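Local coordinates for putative sugar ABC transporter, substrate-binding protein (Clostridium phytofermentans, PDB 4WZZ) that binds L-rhamnose between its two lobes and probably delivers the sugar to an ABC transporter as its solute-binding component, at residues D99-T102 against C103-A107; I163-A166 against L167-I171; G284-D287 against Q288-C291; N298-Q301 against L302-A306. All coordinates share one frame; numbering follows the deposited sequence.

Interaction 1: D99-T102 against C103-A107; sequences DQIT and CINNA
I101 and N105 touch one helical turn apart on a face of helix 97-110 that borders helix 126-134 and the loop before it. Helix 97-110 is an alpha helix packed on the mixed sheet of its lobe. Q100 O receives I104 N at 2.8 Å. I101 O receives N105 N, and T102 O receives N106 N. The bond from C103 N to D99 O is weak, at 3.4 Å.

The side chains follow the same i to i+4 spacing. I101 and N105 lie side by side and point the same way. The CG2 branch of I101, turned away from its own backbone N, reaches N105 ND2 at 3.6 Å. Toward the sheet, I104 CG1 passes over Q100 O at 3.3 Å. I104 then packs on I60 and I117 of the sheet and on A128 and L129.

Polar ends are held from outside the two segments. Q100 leads its amide away from the next turn. NE2 donates to A118 O and V61 O, and OE1 accepts from N120 N, which fixes the amide at both ends. D99 OD2 pairs with S94 OG. C103 keeps its thiol beside its own backbone N (chi1 -63°), and SG lies 3.6 Å from D99 O.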
loop_
_atom_site.group_PDB
_atom_site.type_symbol
_atom_site.label_atom_id
_atom_site.label_comp_id
_atom_site.label_asym_id
_atom_site.label_seq_id
_atom_site.Cartn_x
_atom_site.Cartn_y
_atom_site.Cartn_z
ATOM N N ASP A 99 17.465 -0.018 -6.152
ATOM C CA ASP A 99 17.799 0.597 -4.875
ATOM C C ASP A 99 17.424 -0.303 -3.710
ATOM O O ASP A 99 18.064 -0.274 -2.664
ATOM C CB ASP A 99 17.161 1.984 -4.741
ATOM C CG ASP A 99 17.866 3.029 -5.582
ATOM O OD1 ASP A 99 18.972 2.731 -6.092
ATOM O OD2 ASP A 99 17.340 4.153 -5.717
ATOM N N GLN A 100 16.408 -1.131 -3.899
ATOM C CA GLN A 100 16.016 -2.093 -2.879
ATOM C C GLN A 100 16.983 -3.241 -2.688
ATOM O O GLN A 100 17.197 -3.711 -1.573
ATOM C CB GLN A 100 14.624 -2.658 -3.173
ATOM C CG GLN A 100 13.688 -2.215 -2.146
ATOM C CD GLN A 100 12.269 -2.645 -2.345
ATOM O OE1 GLN A 100 11.917 -3.347 -3.307
ATOM N NE2 GLN A 100 11.419 -2.218 -1.413
ATOM N N ILE A 101 17.547 -3.717 -3.786
ATOM C CA ILE A 101 18.499 -4.790 -3.734
ATOM C C ILE A 101 19.706 -4.354 -2.911
ATOM O O ILE A 101 20.243 -5.123 -2.123
ATOM C CB ILE A 101 18.911 -5.201 -5.153
ATOM C CG1 ILE A 101 17.729 -5.905 -5.830
ATOM C CG2 ILE A 101 20.112 -6.104 -5.089
ATOM C CD1 ILE A 101 17.810 -5.975 -7.359
ATOM N N THR A 102 20.116 -3.103 -3.074
ATOM C CA THR A 102 21.203 -2.577 -2.274
ATOM C C THR A 102 20.857 -2.707 -0.785
ATOM O O THR A 102 21.694 -3.104 0.017
ATOM C CB THR A 102 21.481 -1.113 -2.639
ATOM O OG1 THR A 102 21.891 -1.058 -4.005
ATOM C CG2 THR A 102 22.568 -0.525 -1.758
ATOM N N CYS A 103 19.618 -2.389 -0.428
ATOM C CA CYS A 103 19.195 -2.494 0.973
ATOM C C CYS A 103 19.129 -3.947 1.434
ATOM O O CYS A 103 19.476 -4.259 2.566
ATOM C CB CYS A 103 17.840 -1.812 1.208
ATOM S SG CYS A 103 17.840 -0.037 0.893
ATOM N N ILE A 104 18.656 -4.842 0.581
ATOM C CA ILE A 104 18.604 -6.251 0.970
ATOM C C ILE A 104 20.001 -6.720 1.260
ATOM O O ILE A 104 20.259 -7.413 2.251
ATOM C CB ILE A 104 18.003 -7.114 -0.130
ATOM C CG1 ILE A 104 16.540 -6.710 -0.335
ATOM C CG2 ILE A 104 18.143 -8.594 0.237
ATOM C CD1 ILE A 104 15.979 -7.091 -1.672
ATOM N N ASN A 105 20.917 -6.356 0.379
ATOM C CA ASN A 105 22.296 -6.774 0.552
ATOM C C ASN A 105 22.917 -6.219 1.835
ATOM O O ASN A 105 23.707 -6.907 2.479
ATOM C CB ASN A 105 23.138 -6.426 -0.680
ATOM C CG ASN A 105 22.775 -7.282 -1.894
ATOM O OD1 ASN A 105 22.302 -8.411 -1.748
ATOM N ND2 ASN A 105 22.994 -6.744 -3.096
ATOM N N ASN A 106 22.550 -4.992 2.203
ATOM C CA ASN A 106 23.019 -4.405 3.453
ATOM C C ASN A 106 22.476 -5.197 4.642
ATOM O O ASN A 106 23.197 -5.464 5.600
ATOM C CB ASN A 106 22.585 -2.942 3.583
ATOM C CG ASN A 106 23.465 -1.985 2.787
ATOM O OD1 ASN A 106 24.477 -2.376 2.199
ATOM N ND2 ASN A 106 23.086 -0.712 2.786
ATOM N N ALA A 107 21.199 -5.572 4.577
ATOM C CA ALA A 107 20.596 -6.331 5.662
ATOM C C ALA A 107 21.294 -7.673 5.838
ATOM O O ALA A 107 21.612 -8.073 6.963
ATOM C CB ALA A 107 19.109 -6.530 5.420
#

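Interaction 2: I163-A166 against L167-I171; sequences IAQA and LMDAI
Q165 and D169 are joined by a side-chain hydrogen bond across one turn of helix 160-174. Q165 NE2 donates to D169 OD2 at 3.1 Å, with an N-H...O angle of 162°. The acceptor lies close to the amide plane of Q165. Seen from D169, the donor stands above the carboxylate plane, and the two planes are 46° apart. A bend at chi2 (71°) turns the glutamine amide forward along the helix, toward D169.

On another side of the helix, I163 and L167 lie side by side. I163 CG2 meets L167 CD1 at 3.9 Å in a purely apolar contact. L167 CG also passes 3.3 Å from I163 O. At M168, a selenomethionine, CG rests 3.4 Å from A164 O before the chain bends away.

Regular backbone bonds space these side chains. L167 N donates to I163 O, M168 N to A164 O, D169 N to Q165 O and A170 N to A166 O. A second shell holds the carboxylate. D169 OD1 forms a salt bridge with K208 NZ and a hydrogen bond with Y209 OH. Its charge is therefore probably well compensated.

Through I163, which touches W196 and W297, the helix adjoins the rhamnose pocket. It is packed from several directions. M168 meets M200 and V203 of helix 191-203, L167 and I171 touch C245 of strand 243-246, and A166, L167 and A170 lie against F295 of strand 294-296.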
loop_
_atom_site.group_PDB
_atom_site.type_symbol
_atom_site.label_atom_id
_atom_site.label_comp_id
_atom_site.label_asym_id
_atom_site.label_seq_id
_atom_site.Cartn_x
_atom_site.Cartn_y
_atom_site.Cartn_z
ATOM N N ILE A 163 -10.174 -3.452 -2.266
ATOM C CA ILE A 163 -9.659 -2.134 -2.653
ATOM C C ILE A 163 -10.156 -1.811 -4.065
ATOM O O ILE A 163 -10.633 -0.731 -4.319
ATOM C CB ILE A 163 -8.140 -2.121 -2.619
ATOM C CG1 ILE A 163 -7.646 -2.205 -1.174
ATOM C CG2 ILE A 163 -7.585 -0.888 -3.334
ATOM C CD1 ILE A 163 -7.947 -0.957 -0.354
ATOM N N ALA A 164 -10.047 -2.767 -4.982
ATOM C CA ALA A 164 -10.502 -2.525 -6.349
ATOM C C ALA A 164 -11.989 -2.181 -6.433
ATOM O O ALA A 164 -12.415 -1.292 -7.191
ATOM C CB ALA A 164 -10.192 -3.729 -7.231
ATOM N N GLN A 165 -12.787 -2.918 -5.676
ATOM C CA GLN A 165 -14.219 -2.733 -5.688
ATOM C C GLN A 165 -14.596 -1.381 -5.080
ATOM O O GLN A 165 -15.427 -0.644 -5.625
ATOM C CB GLN A 165 -14.859 -3.925 -4.971
ATOM C CG GLN A 165 -16.338 -3.916 -4.936
ATOM C CD GLN A 165 -16.938 -4.184 -6.287
ATOM O OE1 GLN A 165 -16.692 -5.235 -6.891
ATOM N NE2 GLN A 165 -17.740 -3.236 -6.777
ATOM N N ALA A 166 -13.950 -1.014 -3.973
ATOM C CA ALA A 166 -14.217 0.280 -3.349
ATOM C C ALA A 166 -13.911 1.393 -4.336
ATOM O O ALA A 166 -14.675 2.347 -4.495
ATOM C CB ALA A 166 -13.354 0.456 -2.090
ATOM N N LEU A 167 -12.764 1.301 -4.997
ATOM C CA LEU A 167 -12.382 2.333 -5.935
ATOM C C LEU A 167 -13.301 2.417 -7.140
ATOM O O LEU A 167 -13.674 3.505 -7.557
ATOM C CB LEU A 167 -10.914 2.153 -6.348
ATOM C CG LEU A 167 -9.907 2.408 -5.205
ATOM C CD1 LEU A 167 -8.496 2.135 -5.655
ATOM C CD2 LEU A 167 -10.037 3.822 -4.655
HETATM N N MSE A 168 -13.687 1.276 -7.706
HETATM C CA MSE A 168 -14.571 1.322 -8.877
HETATM C C MSE A 168 -15.912 1.933 -8.500
HETATM O O MSE A 168 -16.465 2.731 -9.255
HETATM C CB MSE A 168 -14.777 -0.046 -9.517
HETATM C CG MSE A 168 -13.589 -0.542 -10.332
HETATM SE SE MSE A 168 -12.905 0.779 -11.650
HETATM C CE MSE A 168 -14.600 1.300 -12.477
ATOM N N ASP A 169 -16.447 1.548 -7.346
ATOM C CA ASP A 169 -17.727 2.099 -6.898
ATOM C C ASP A 169 -17.588 3.589 -6.627
ATOM O O ASP A 169 -18.504 4.353 -6.934
ATOM C CB ASP A 169 -18.256 1.362 -5.664
ATOM C CG ASP A 169 -18.796 -0.037 -5.995
ATOM O OD1 ASP A 169 -19.152 -0.282 -7.171
ATOM O OD2 ASP A 169 -18.861 -0.900 -5.082
ATOM N N ALA A 170 -16.434 4.024 -6.106
ATOM C CA ALA A 170 -16.183 5.439 -5.920
ATOM C C ALA A 170 -16.182 6.183 -7.232
ATOM O O ALA A 170 -16.816 7.232 -7.373
ATOM C CB ALA A 170 -14.859 5.671 -5.187
ATOM N N ILE A 171 -15.484 5.646 -8.225
ATOM C CA ILE A 171 -15.455 6.303 -9.533
ATOM C C ILE A 171 -16.861 6.404 -10.123
ATOM O O ILE A 171 -17.254 7.446 -10.635
ATOM C CB ILE A 171 -14.502 5.575 -10.496
ATOM C CG1 ILE A 171 -13.038 5.707 -10.018
ATOM C CG2 ILE A 171 -14.639 6.130 -11.891
ATOM C CD1 ILE A 171 -12.185 4.503 -10.396
#

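Interaction 3: G284-D287 against Q288-C291; sequences GDDD and QHSC
D286 and H289 face each other across a type I beta turn that runs from D286 to H289, in the loop between helix 276-279 and strand 294-296. The planes of the carboxylate and the imidazole are 48° apart. D286 OD1 sits at the edge of the ring, in its plane. H289 ND1 donates to this oxygen at 2.7 Å, and the N-H...O angle of 177° makes the bond nearly straight. It uses the syn lone pair of OD1.

The same oxygen takes a second bond. Q288 N donates to D286 OD1 at 2.8 Å, on the anti side and out of the carboxylate plane. This bond makes an Asx turn inside the beta turn. The aspartate can serve both donors because CG sits between its own backbone N and carbonyl carbon (chi1 58°), which brings the carboxylate over the turn. The two bonds should hold the carboxylate in place. The turn's backbone bond, H289 N to D286 O, is weak at 3.5 Å.

Q288 crosses D286 at about a right angle. Water 2 donates to D286 OD2 at 3.0 Å and makes a weak bond to Q288 OE1.

The H289 side chain points toward G284. Its CB lies 3.5 Å from G284 N, and the CA of this glycine lies obliquely to the ring. K269 NZ ties the turn to its surroundings through H289 O, with a weak bond to D286 O. Where the loop closes, G284 N donates to C291 O at 3.0 Å.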
loop_
_atom_site.group_PDB
_atom_site.type_symbol
_atom_site.label_atom_id
_atom_site.label_comp_id
_atom_site.label_asym_id
_atom_site.label_seq_id
_atom_site.Cartn_x
_atom_site.Cartn_y
_atom_site.Cartn_z
ATOM N N GLY A 284 -13.995 17.082 0.584
ATOM C CA GLY A 284 -15.233 17.833 0.735
ATOM C C GLY A 284 -16.212 17.461 -0.359
ATOM O O GLY A 284 -15.812 17.073 -1.453
ATOM N N ASP A 285 -17.500 17.618 -0.069
ATOM C CA ASP A 285 -18.544 17.331 -1.043
ATOM C C ASP A 285 -19.109 18.652 -1.566
ATOM O O ASP A 285 -20.248 18.986 -1.293
ATOM C CB ASP A 285 -19.652 16.493 -0.380
ATOM C CG ASP A 285 -20.715 16.029 -1.369
ATOM O OD1 ASP A 285 -20.386 15.833 -2.560
ATOM O OD2 ASP A 285 -21.887 15.861 -0.935
ATOM N N ASP A 286 -18.286 19.406 -2.285
ATOM C CA ASP A 286 -18.694 20.682 -2.851
ATOM C C ASP A 286 -17.748 21.043 -3.978
ATOM O O ASP A 286 -16.818 20.287 -4.281
ATOM C CB ASP A 286 -18.718 21.790 -1.791
ATOM C CG ASP A 286 -17.384 21.972 -1.109
ATOM O OD1 ASP A 286 -16.345 21.946 -1.801
ATOM O OD2 ASP A 286 -17.368 22.136 0.131
ATOM N N ASP A 287 -17.988 22.192 -4.603
ATOM C CA ASP A 287 -17.217 22.595 -5.783
ATOM C C ASP A 287 -15.821 23.055 -5.463
ATOM O O ASP A 287 -15.055 23.326 -6.375
ATOM C CB ASP A 287 -17.888 23.754 -6.520
ATOM C CG ASP A 287 -19.146 23.356 -7.222
ATOM O OD1 ASP A 287 -19.389 22.147 -7.380
ATOM O OD2 ASP A 287 -19.890 24.281 -7.626
ATOM N N GLN A 288 -15.480 23.181 -4.185
ATOM C CA GLN A 288 -14.178 23.705 -3.827
ATOM C C GLN A 288 -13.185 22.620 -3.398
ATOM O O GLN A 288 -12.032 22.927 -3.106
ATOM C CB GLN A 288 -14.301 24.764 -2.721
ATOM C CG GLN A 288 -14.977 26.063 -3.176
ATOM C CD GLN A 288 -16.471 25.913 -3.287
ATOM O OE1 GLN A 288 -17.119 25.363 -2.389
ATOM N NE2 GLN A 288 -17.038 26.388 -4.396
ATOM N N HIS A 289 -13.615 21.357 -3.383
ATOM C CA HIS A 289 -12.743 20.270 -2.962
ATOM C C HIS A 289 -12.789 19.197 -4.022
ATOM O O HIS A 289 -13.863 18.818 -4.448
ATOM C CB HIS A 289 -13.234 19.699 -1.649
ATOM C CG HIS A 289 -13.147 20.673 -0.530
ATOM N ND1 HIS A 289 -14.112 21.631 -0.307
ATOM C CD2 HIS A 289 -12.171 20.894 0.379
ATOM C CE1 HIS A 289 -13.744 22.381 0.715
ATOM N NE2 HIS A 289 -12.576 21.948 1.151
ATOM N N SER A 290 -11.632 18.702 -4.431
ATOM C CA SER A 290 -11.599 17.723 -5.521
ATOM C C SER A 290 -11.950 16.314 -5.072
ATOM O O SER A 290 -12.360 15.518 -5.894
ATOM C CB SER A 290 -10.224 17.671 -6.188
ATOM O OG SER A 290 -9.274 17.197 -5.275
ATOM N N CYS A 291 -11.805 16.005 -3.785
ATOM C CA CYS A 291 -11.958 14.630 -3.333
ATOM C C CYS A 291 -13.144 14.442 -2.392
ATOM O O CYS A 291 -13.104 14.833 -1.234
ATOM C CB CYS A 291 -10.675 14.206 -2.619
ATOM S SG CYS A 291 -10.678 12.504 -1.983
HETATM O O HOH W 1 -16.310 16.931 -4.091
HETATM O O HOH W 2 -16.104 24.775 0.813
#

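Interaction 4: N298-Q301 against L302-A306; sequences NPIQ and LGNLA
Q301 and N304 set two flat amides near each other in the first turns of helix 299-315, just after its N-cap. The side chains cross obliquely, with their amide planes 67° apart. They do not bond to each other. Instead, Q301 CG lies 3.8 Å from N304 OD1, and this oxygen is 3.5 Å from Q301 CA. The other end of the N304 amide runs beside I300, with ND2 4.1 Å from I300 CG2. The CG of N304 lies beside its own backbone N (chi1 -66°), which brings the amide back over the preceding turn. N304 ND2 is hydrogen-bonded to G75 O of helix 67-82.

The third amide belongs to N298, the N-cap residue. Its OD1 accepts from Q301 N at 3.1 Å, with the donor well above the carbonyl plane, and takes a weak bond from I300 N. The cap thus holds Q301 N, and I300 N only weakly.

Backbone bonds continue from the cap: L302 N to N298 O, G303 N to P299 O and L305 N to Q301 O.

P299, L302 and L305 are buried. P299 and L302 touch Y68, a rhamnose-pocket residue, consistent with the helix start lying behind part of the sugar site. L302 and L305 lie on V155 of strand 154-156. The shortest backbone bond between the two segments is N304 N to I300 O, 2.7 Å.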
loop_
_atom_site.group_PDB
_atom_site.type_symbol
_atom_site.label_atom_id
_atom_site.label_comp_id
_atom_site.label_asym_id
_atom_site.label_seq_id
_atom_site.Cartn_x
_atom_site.Cartn_y
_atom_site.Cartn_z
ATOM N N ASN A 298 -4.841 1.411 8.285
ATOM C CA ASN A 298 -3.889 1.998 9.200
ATOM C C ASN A 298 -2.482 1.485 8.912
ATOM O O ASN A 298 -2.190 0.317 9.176
ATOM C CB ASN A 298 -4.295 1.694 10.653
ATOM C CG ASN A 298 -3.432 2.414 11.668
ATOM O OD1 ASN A 298 -2.248 2.648 11.444
ATOM N ND2 ASN A 298 -4.020 2.750 12.820
ATOM N N PRO A 299 -1.608 2.353 8.374
ATOM C CA PRO A 299 -0.261 1.880 8.010
ATOM C C PRO A 299 0.584 1.498 9.220
ATOM O O PRO A 299 1.497 0.674 9.122
ATOM C CB PRO A 299 0.355 3.064 7.268
ATOM C CG PRO A 299 -0.374 4.261 7.812
ATOM C CD PRO A 299 -1.778 3.800 8.124
ATOM N N ILE A 300 0.298 2.122 10.356
ATOM C CA ILE A 300 1.003 1.795 11.585
ATOM C C ILE A 300 0.654 0.366 12.007
ATOM O O ILE A 300 1.520 -0.443 12.339
ATOM C CB ILE A 300 0.654 2.776 12.712
ATOM C CG1 ILE A 300 0.989 4.201 12.280
ATOM C CG2 ILE A 300 1.398 2.409 13.976
ATOM C CD1 ILE A 300 0.517 5.249 13.236
ATOM N N GLN A 301 -0.636 0.047 11.972
ATOM C CA GLN A 301 -1.077 -1.296 12.296
ATOM C C GLN A 301 -0.621 -2.321 11.262
ATOM O O GLN A 301 -0.357 -3.483 11.622
ATOM C CB GLN A 301 -2.599 -1.332 12.466
ATOM C CG GLN A 301 -3.050 -0.562 13.698
ATOM C CD GLN A 301 -4.547 -0.592 13.920
ATOM O OE1 GLN A 301 -5.320 -0.581 12.979
ATOM N NE2 GLN A 301 -4.957 -0.588 15.179
ATOM N N LEU A 302 -0.487 -1.911 9.997
ATOM C CA LEU A 302 0.070 -2.802 8.982
ATOM C C LEU A 302 1.477 -3.165 9.436
ATOM O O LEU A 302 1.880 -4.337 9.419
ATOM C CB LEU A 302 0.110 -2.147 7.610
ATOM C CG LEU A 302 0.790 -2.980 6.522
ATOM C CD1 LEU A 302 0.047 -4.305 6.311
ATOM C CD2 LEU A 302 0.887 -2.245 5.183
ATOM N N GLY A 303 2.221 -2.155 9.869
ATOM C CA GLY A 303 3.560 -2.393 10.381
ATOM C C GLY A 303 3.539 -3.247 11.630
ATOM O O GLY A 303 4.367 -4.157 11.771
ATOM N N ASN A 304 2.610 -2.947 12.547
ATOM C CA ASN A 304 2.461 -3.741 13.770
ATOM C C ASN A 304 2.277 -5.218 13.431
ATOM O O ASN A 304 2.933 -6.084 14.004
ATOM C CB ASN A 304 1.229 -3.346 14.593
ATOM C CG ASN A 304 1.271 -1.944 15.179
ATOM O OD1 ASN A 304 0.211 -1.430 15.542
ATOM N ND2 ASN A 304 2.448 -1.341 15.325
ATOM N N LEU A 305 1.336 -5.508 12.534
ATOM C CA LEU A 305 0.966 -6.901 12.256
ATOM C C LEU A 305 2.123 -7.616 11.582
ATOM O O LEU A 305 2.411 -8.775 11.873
ATOM C CB LEU A 305 -0.272 -6.942 11.353
ATOM C CG LEU A 305 -0.699 -8.338 10.920
ATOM C CD1 LEU A 305 -1.007 -9.204 12.118
ATOM C CD2 LEU A 305 -1.900 -8.239 10.002
ATOM N N ALA A 306 2.789 -6.923 10.667
ATOM C CA ALA A 306 3.958 -7.488 10.013
ATOM C C ALA A 306 5.043 -7.814 11.030
ATOM O O ALA A 306 5.757 -8.825 10.883
ATOM C CB ALA A 306 4.488 -6.538 8.944
#

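In the fold
The four contacts follow one another along the chain and none touches another. Interactions 1 and 2 lie on opposite sides of the chain's centre, their own centres about 34 Å apart. Interaction 1 packs on the mixed sheet, and interaction 2 on the four-stranded parallel sheet. Interaction 3 is on the same side as interaction 2, with centres about 18 Å apart. Interaction 4 lies nearest the bound rhamnose, with the L302 side chain about 6 Å from it. The side chains of I163 and Q100 are about 8 and 9 Å from the sugar, and that of C291 about 13 Å.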